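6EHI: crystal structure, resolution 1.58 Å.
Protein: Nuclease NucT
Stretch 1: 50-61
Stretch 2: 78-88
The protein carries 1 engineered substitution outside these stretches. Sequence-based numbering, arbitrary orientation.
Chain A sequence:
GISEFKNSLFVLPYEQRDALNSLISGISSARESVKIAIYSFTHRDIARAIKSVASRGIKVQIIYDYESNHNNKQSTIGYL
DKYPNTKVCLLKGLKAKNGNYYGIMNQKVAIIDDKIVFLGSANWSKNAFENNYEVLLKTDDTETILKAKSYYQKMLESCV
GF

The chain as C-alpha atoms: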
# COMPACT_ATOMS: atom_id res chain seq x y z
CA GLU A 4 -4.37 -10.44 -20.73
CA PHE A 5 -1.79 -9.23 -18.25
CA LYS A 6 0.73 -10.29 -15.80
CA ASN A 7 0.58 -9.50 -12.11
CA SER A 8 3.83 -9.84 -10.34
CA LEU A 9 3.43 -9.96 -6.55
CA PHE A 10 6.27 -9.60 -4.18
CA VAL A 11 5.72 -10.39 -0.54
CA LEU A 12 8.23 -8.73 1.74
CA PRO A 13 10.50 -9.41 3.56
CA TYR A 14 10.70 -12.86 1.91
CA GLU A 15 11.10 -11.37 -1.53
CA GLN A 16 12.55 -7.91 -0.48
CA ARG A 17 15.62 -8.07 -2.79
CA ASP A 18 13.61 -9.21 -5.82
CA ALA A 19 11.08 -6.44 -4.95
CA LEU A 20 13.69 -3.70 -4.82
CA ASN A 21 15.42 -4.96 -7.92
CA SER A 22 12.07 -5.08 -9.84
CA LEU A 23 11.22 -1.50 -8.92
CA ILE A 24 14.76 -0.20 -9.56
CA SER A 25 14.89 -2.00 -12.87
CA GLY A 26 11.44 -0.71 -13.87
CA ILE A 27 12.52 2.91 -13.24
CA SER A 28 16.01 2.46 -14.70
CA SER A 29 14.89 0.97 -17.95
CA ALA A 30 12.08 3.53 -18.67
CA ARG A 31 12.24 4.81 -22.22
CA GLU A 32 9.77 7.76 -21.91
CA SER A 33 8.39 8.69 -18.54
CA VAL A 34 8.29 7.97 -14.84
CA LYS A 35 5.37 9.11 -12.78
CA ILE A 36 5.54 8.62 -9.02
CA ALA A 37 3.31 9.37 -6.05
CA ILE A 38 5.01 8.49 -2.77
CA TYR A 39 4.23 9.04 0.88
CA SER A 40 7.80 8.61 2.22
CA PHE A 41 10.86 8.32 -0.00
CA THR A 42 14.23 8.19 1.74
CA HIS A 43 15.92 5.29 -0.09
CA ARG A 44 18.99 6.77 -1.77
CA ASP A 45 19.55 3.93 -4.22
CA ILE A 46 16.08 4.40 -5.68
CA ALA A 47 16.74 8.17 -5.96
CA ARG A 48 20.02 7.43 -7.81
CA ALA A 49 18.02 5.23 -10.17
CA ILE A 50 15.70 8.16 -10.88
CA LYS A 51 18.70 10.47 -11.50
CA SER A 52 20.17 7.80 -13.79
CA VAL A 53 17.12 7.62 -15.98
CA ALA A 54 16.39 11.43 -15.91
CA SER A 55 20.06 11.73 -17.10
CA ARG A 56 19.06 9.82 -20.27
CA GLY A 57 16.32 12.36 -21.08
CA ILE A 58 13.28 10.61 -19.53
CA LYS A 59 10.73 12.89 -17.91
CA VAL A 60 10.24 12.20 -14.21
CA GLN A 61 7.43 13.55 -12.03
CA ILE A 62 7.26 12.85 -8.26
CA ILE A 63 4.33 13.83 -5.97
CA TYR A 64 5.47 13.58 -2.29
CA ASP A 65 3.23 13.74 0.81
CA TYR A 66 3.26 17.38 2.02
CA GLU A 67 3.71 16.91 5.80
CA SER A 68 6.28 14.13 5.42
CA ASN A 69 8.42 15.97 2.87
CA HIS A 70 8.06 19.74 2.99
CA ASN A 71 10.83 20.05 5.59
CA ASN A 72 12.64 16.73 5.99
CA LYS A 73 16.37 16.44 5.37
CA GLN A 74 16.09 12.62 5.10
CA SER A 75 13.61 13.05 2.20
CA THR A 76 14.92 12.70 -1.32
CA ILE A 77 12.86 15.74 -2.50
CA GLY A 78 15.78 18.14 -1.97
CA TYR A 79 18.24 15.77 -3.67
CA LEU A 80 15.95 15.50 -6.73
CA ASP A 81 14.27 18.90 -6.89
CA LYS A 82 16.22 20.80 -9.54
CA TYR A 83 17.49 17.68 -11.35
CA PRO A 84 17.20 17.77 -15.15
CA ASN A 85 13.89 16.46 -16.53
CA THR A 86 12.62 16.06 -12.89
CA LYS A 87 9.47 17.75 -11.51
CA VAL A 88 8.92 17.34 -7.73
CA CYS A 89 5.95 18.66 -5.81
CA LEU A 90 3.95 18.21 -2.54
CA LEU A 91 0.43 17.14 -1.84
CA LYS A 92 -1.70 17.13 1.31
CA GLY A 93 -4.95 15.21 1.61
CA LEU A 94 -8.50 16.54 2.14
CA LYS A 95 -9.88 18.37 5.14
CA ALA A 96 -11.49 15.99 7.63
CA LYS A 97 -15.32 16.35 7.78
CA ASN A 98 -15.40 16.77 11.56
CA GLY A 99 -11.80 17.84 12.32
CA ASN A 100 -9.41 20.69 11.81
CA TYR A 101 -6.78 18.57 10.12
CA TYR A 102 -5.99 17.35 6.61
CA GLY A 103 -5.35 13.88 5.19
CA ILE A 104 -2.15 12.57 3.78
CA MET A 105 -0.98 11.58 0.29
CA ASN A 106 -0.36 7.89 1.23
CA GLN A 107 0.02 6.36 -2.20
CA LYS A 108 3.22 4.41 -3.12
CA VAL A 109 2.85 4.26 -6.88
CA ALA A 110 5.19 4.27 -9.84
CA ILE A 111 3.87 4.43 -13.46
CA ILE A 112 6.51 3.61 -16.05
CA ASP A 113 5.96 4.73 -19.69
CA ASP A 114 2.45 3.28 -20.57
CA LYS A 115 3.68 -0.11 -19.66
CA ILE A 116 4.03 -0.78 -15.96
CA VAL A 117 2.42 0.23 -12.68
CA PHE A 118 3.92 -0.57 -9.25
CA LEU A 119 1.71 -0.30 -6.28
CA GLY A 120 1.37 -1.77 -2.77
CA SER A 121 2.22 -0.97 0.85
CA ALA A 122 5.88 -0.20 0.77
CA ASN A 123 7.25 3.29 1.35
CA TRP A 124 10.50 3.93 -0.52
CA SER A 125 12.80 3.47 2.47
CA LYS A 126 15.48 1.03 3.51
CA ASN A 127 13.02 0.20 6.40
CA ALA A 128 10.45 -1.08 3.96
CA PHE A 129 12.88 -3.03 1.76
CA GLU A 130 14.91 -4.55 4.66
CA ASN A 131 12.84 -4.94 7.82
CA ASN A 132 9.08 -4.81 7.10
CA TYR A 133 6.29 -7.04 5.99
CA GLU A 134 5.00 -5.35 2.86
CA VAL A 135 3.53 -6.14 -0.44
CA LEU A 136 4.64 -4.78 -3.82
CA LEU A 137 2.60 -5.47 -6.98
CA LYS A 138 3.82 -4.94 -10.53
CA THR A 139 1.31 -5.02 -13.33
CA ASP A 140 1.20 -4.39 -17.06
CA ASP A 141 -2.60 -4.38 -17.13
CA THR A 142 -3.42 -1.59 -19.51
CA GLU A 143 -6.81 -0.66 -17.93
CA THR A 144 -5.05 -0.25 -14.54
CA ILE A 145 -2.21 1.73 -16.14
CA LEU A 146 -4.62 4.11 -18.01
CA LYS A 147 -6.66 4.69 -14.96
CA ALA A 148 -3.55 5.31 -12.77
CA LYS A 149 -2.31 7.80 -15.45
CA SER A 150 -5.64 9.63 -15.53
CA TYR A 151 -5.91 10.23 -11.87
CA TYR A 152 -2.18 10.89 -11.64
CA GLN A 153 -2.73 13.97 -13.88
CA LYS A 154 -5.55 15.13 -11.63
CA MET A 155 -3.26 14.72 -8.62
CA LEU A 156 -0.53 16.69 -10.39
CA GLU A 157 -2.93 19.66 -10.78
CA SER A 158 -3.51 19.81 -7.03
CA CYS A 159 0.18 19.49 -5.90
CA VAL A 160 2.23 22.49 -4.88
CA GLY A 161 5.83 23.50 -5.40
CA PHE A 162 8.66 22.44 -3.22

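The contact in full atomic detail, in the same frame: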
# COMPACT_ATOMS: atom_id res chain seq x y z
N ILE A 50 16.41 7.04 -10.26
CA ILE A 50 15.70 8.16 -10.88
C ILE A 50 16.63 9.15 -11.59
O ILE A 50 16.42 9.43 -12.79
CB ILE A 50 14.77 8.86 -9.89
CG1 ILE A 50 13.62 7.95 -9.47
CG2 ILE A 50 14.22 10.12 -10.46
CD1 ILE A 50 12.91 8.43 -8.20
N LYS A 51 17.67 9.61 -10.89
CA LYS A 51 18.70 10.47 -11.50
C LYS A 51 19.29 9.84 -12.77
O LYS A 51 19.47 10.50 -13.81
CB LYS A 51 19.83 10.79 -10.50
CG LYS A 51 19.44 11.80 -9.43
CD LYS A 51 20.60 12.10 -8.49
CE LYS A 51 20.48 13.45 -7.77
NZ LYS A 51 21.82 14.16 -7.64
N SER A 52 19.52 8.52 -12.71
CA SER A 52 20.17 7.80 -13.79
C SER A 52 19.27 7.84 -15.04
O SER A 52 19.70 8.12 -16.13
CB SER A 52 20.41 6.34 -13.37
OG SER A 52 21.10 5.66 -14.42
N VAL A 53 17.98 7.59 -14.86
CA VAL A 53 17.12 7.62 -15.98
C VAL A 53 16.77 9.05 -16.47
O VAL A 53 16.76 9.29 -17.68
CB VAL A 53 15.90 6.69 -15.75
CG1 VAL A 53 14.91 7.35 -14.83
CG2 VAL A 53 15.33 6.27 -17.08
N ALA A 54 16.59 10.02 -15.56
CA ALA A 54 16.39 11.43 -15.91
C ALA A 54 17.65 11.89 -16.69
O ALA A 54 17.53 12.64 -17.64
CB ALA A 54 16.23 12.30 -14.67
N SER A 55 18.81 11.34 -16.35
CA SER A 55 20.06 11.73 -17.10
C SER A 55 20.05 11.26 -18.57
O SER A 55 20.83 11.75 -19.40
CB SER A 55 21.31 11.19 -16.43
OG SER A 55 21.59 11.94 -15.30
N ARG A 56 19.15 10.37 -18.91
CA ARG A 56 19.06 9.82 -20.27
C ARG A 56 17.97 10.53 -21.07
O ARG A 56 17.69 10.14 -22.20
CB ARG A 56 18.87 8.26 -20.23
CG ARG A 56 20.11 7.50 -19.77
CD ARG A 56 20.10 5.95 -19.87
NE ARG A 56 18.92 5.29 -19.28
CZ ARG A 56 17.78 5.00 -19.96
NH1 ARG A 56 16.77 4.38 -19.36
NH2 ARG A 56 17.64 5.33 -21.24
N GLY A 57 17.34 11.56 -20.48
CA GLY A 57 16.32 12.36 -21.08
C GLY A 57 14.86 11.98 -20.79
O GLY A 57 13.97 12.65 -21.23
N ILE A 58 14.65 10.99 -19.93
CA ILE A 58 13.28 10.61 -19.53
C ILE A 58 12.70 11.64 -18.59
O ILE A 58 13.39 12.13 -17.68
CB ILE A 58 13.32 9.19 -18.91
CG1 ILE A 58 13.40 8.04 -19.96
CG2 ILE A 58 12.06 8.90 -18.06
CD1 ILE A 58 14.72 7.85 -20.61
N LYS A 59 11.43 11.94 -18.75
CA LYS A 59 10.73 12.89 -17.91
C LYS A 59 10.23 12.18 -16.64
O LYS A 59 9.48 11.24 -16.73
CB LYS A 59 9.57 13.48 -18.64
CG LYS A 59 10.05 14.34 -19.82
CD LYS A 59 8.90 14.97 -20.59
CE LYS A 59 8.79 16.45 -20.27
NZ LYS A 59 7.69 17.00 -21.11
N VAL A 60 10.60 12.73 -15.48
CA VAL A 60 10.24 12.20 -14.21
C VAL A 60 9.39 13.20 -13.45
O VAL A 60 9.68 14.40 -13.39
CB VAL A 60 11.49 11.89 -13.42
CG1 VAL A 60 11.13 11.35 -12.08
CG2 VAL A 60 12.35 10.93 -14.20
N GLN A 61 8.31 12.73 -12.86
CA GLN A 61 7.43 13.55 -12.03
C GLN A 61 7.22 12.79 -10.70
O GLN A 61 7.03 11.58 -10.73
CB GLN A 61 6.10 13.71 -12.71
CG GLN A 61 6.24 14.54 -13.97
CD GLN A 61 4.98 14.57 -14.81
OE1 GLN A 61 4.35 13.52 -15.04
NE2 GLN A 61 4.55 15.79 -15.22
N GLY A 78 14.70 17.17 -1.78
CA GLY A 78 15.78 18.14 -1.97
C GLY A 78 16.86 17.69 -2.91
O GLY A 78 17.33 18.44 -3.71
N TYR A 79 17.20 16.41 -2.85
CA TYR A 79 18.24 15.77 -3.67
C TYR A 79 17.77 15.74 -5.13
O TYR A 79 18.56 15.90 -6.01
CB TYR A 79 18.57 14.39 -3.02
CG TYR A 79 19.58 13.47 -3.69
CD1 TYR A 79 20.95 13.80 -3.76
CD2 TYR A 79 19.19 12.21 -4.18
CE1 TYR A 79 21.88 12.94 -4.36
CE2 TYR A 79 20.12 11.35 -4.77
CZ TYR A 79 21.45 11.72 -4.85
OH TYR A 79 22.34 10.85 -5.43
N LEU A 80 16.44 15.64 -5.39
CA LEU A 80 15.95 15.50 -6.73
C LEU A 80 15.33 16.76 -7.31
O LEU A 80 15.14 16.87 -8.54
CB LEU A 80 14.92 14.34 -6.77
CG LEU A 80 15.47 12.95 -6.50
CD1 LEU A 80 14.31 12.00 -6.46
CD2 LEU A 80 16.34 12.59 -7.69
N ASP A 81 15.05 17.73 -6.48
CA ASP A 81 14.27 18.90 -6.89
C ASP A 81 14.61 19.59 -8.24
O ASP A 81 13.77 19.68 -9.17
CB ASP A 81 14.33 19.93 -5.75
CG ASP A 81 13.65 21.26 -6.10
OD1 ASP A 81 12.75 21.34 -6.97
OD2 ASP A 81 14.03 22.26 -5.45
N LYS A 82 15.81 20.07 -8.34
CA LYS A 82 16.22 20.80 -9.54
C LYS A 82 16.96 19.91 -10.55
O LYS A 82 17.59 20.40 -11.47
CB LYS A 82 17.03 22.06 -9.16
CG LYS A 82 16.19 23.26 -8.67
CD LYS A 82 17.05 24.34 -7.99
CE LYS A 82 16.37 24.88 -6.75
NZ LYS A 82 15.06 25.50 -7.09
N TYR A 83 16.86 18.60 -10.43
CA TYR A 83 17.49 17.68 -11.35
C TYR A 83 16.90 17.80 -12.74
O TYR A 83 15.72 18.02 -12.90
CB TYR A 83 17.39 16.25 -10.82
CG TYR A 83 18.51 15.38 -11.34
CD1 TYR A 83 19.81 15.47 -10.77
CD2 TYR A 83 18.29 14.50 -12.39
CE1 TYR A 83 20.84 14.69 -11.27
CE2 TYR A 83 19.33 13.75 -12.92
CZ TYR A 83 20.60 13.85 -12.34
OH TYR A 83 21.59 13.07 -12.84
N PRO A 84 17.73 17.74 -13.79
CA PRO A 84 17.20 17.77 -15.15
C PRO A 84 16.08 16.77 -15.39
O PRO A 84 16.13 15.63 -14.88
CB PRO A 84 18.43 17.45 -15.98
CG PRO A 84 19.47 18.17 -15.22
CD PRO A 84 19.20 17.83 -13.80
N ASN A 85 15.06 17.24 -16.10
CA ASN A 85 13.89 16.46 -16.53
C ASN A 85 13.05 16.00 -15.34
O ASN A 85 12.21 15.13 -15.51
CB ASN A 85 14.30 15.24 -17.40
CG ASN A 85 15.24 15.62 -18.55
OD1 ASN A 85 16.35 15.08 -18.70
ND2 ASN A 85 14.79 16.52 -19.36
N THR A 86 13.30 16.54 -14.15
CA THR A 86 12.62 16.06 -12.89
C THR A 86 11.77 17.17 -12.28
O THR A 86 12.25 18.25 -11.93
CB THR A 86 13.62 15.45 -11.92
OG1 THR A 86 14.43 14.53 -12.70
CG2 THR A 86 13.02 14.63 -10.79
N LYS A 87 10.48 16.88 -12.12
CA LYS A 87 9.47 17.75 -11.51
C LYS A 87 9.16 17.12 -10.16
O LYS A 87 8.73 15.97 -10.12
CB LYS A 87 8.16 17.80 -12.33
CG LYS A 87 7.17 18.83 -11.77
CD LYS A 87 5.78 18.71 -12.41
CE LYS A 87 4.72 19.67 -11.87
NZ LYS A 87 5.15 21.09 -11.94
N VAL A 88 9.35 17.84 -9.08
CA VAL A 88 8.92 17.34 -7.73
C VAL A 88 7.90 18.31 -7.18
O VAL A 88 7.97 19.53 -7.45
CB VAL A 88 10.08 17.11 -6.76
CG1 VAL A 88 11.09 16.18 -7.35
CG2 VAL A 88 10.69 18.43 -6.31

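The two stretches, each running from helix to strand, bury 712 Å² between them. The strands lie parallel (9° between axes), and Val60 bonds on both sides of Thr86: Val60 N donates to Asn85 O (2.9 Å, 179° at the hydrogen), and Val60 O accepts from Lys87 N (2.9 Å, 169°). Both backbone polar atoms of Val60 are thus satisfied. CA-H...O contacts supplement this ladder, the shortest from Gln61 CA to Lys87 O at 3.3 Å.

Away from the strands, Lys51 has the largest covered area, 123 Å². Its extended chain lays CG over the Tyr83 ring, 3.7 Å from the centroid and 11° off the normal, then carries NZ over the Tyr79 ring, 3.9 Å from that centroid and 29° off the normal, a cation-pi contact. A long aliphatic chain ending in a charge suits both rings. At the edge of the Tyr83 ring, Tyr83 OH donates to Ser55 OG (2.7 Å), which donates in turn to Lys51 O (3.0 Å), so the serine hydroxyl relays between stretches.

The Ala54 CB is closely surrounded, 3.3 Å from Pro84 O, 3.5 Å from Thr86 OG1 and 3.8 Å from Tyr83 CD2, which leaves little room on that side and suits a methyl group. Pro84 O accepts from Thr86 OG1 (3.0 Å). Ile58 O, covered by Asn85 CB at 3.3 Å, finds no polar partner.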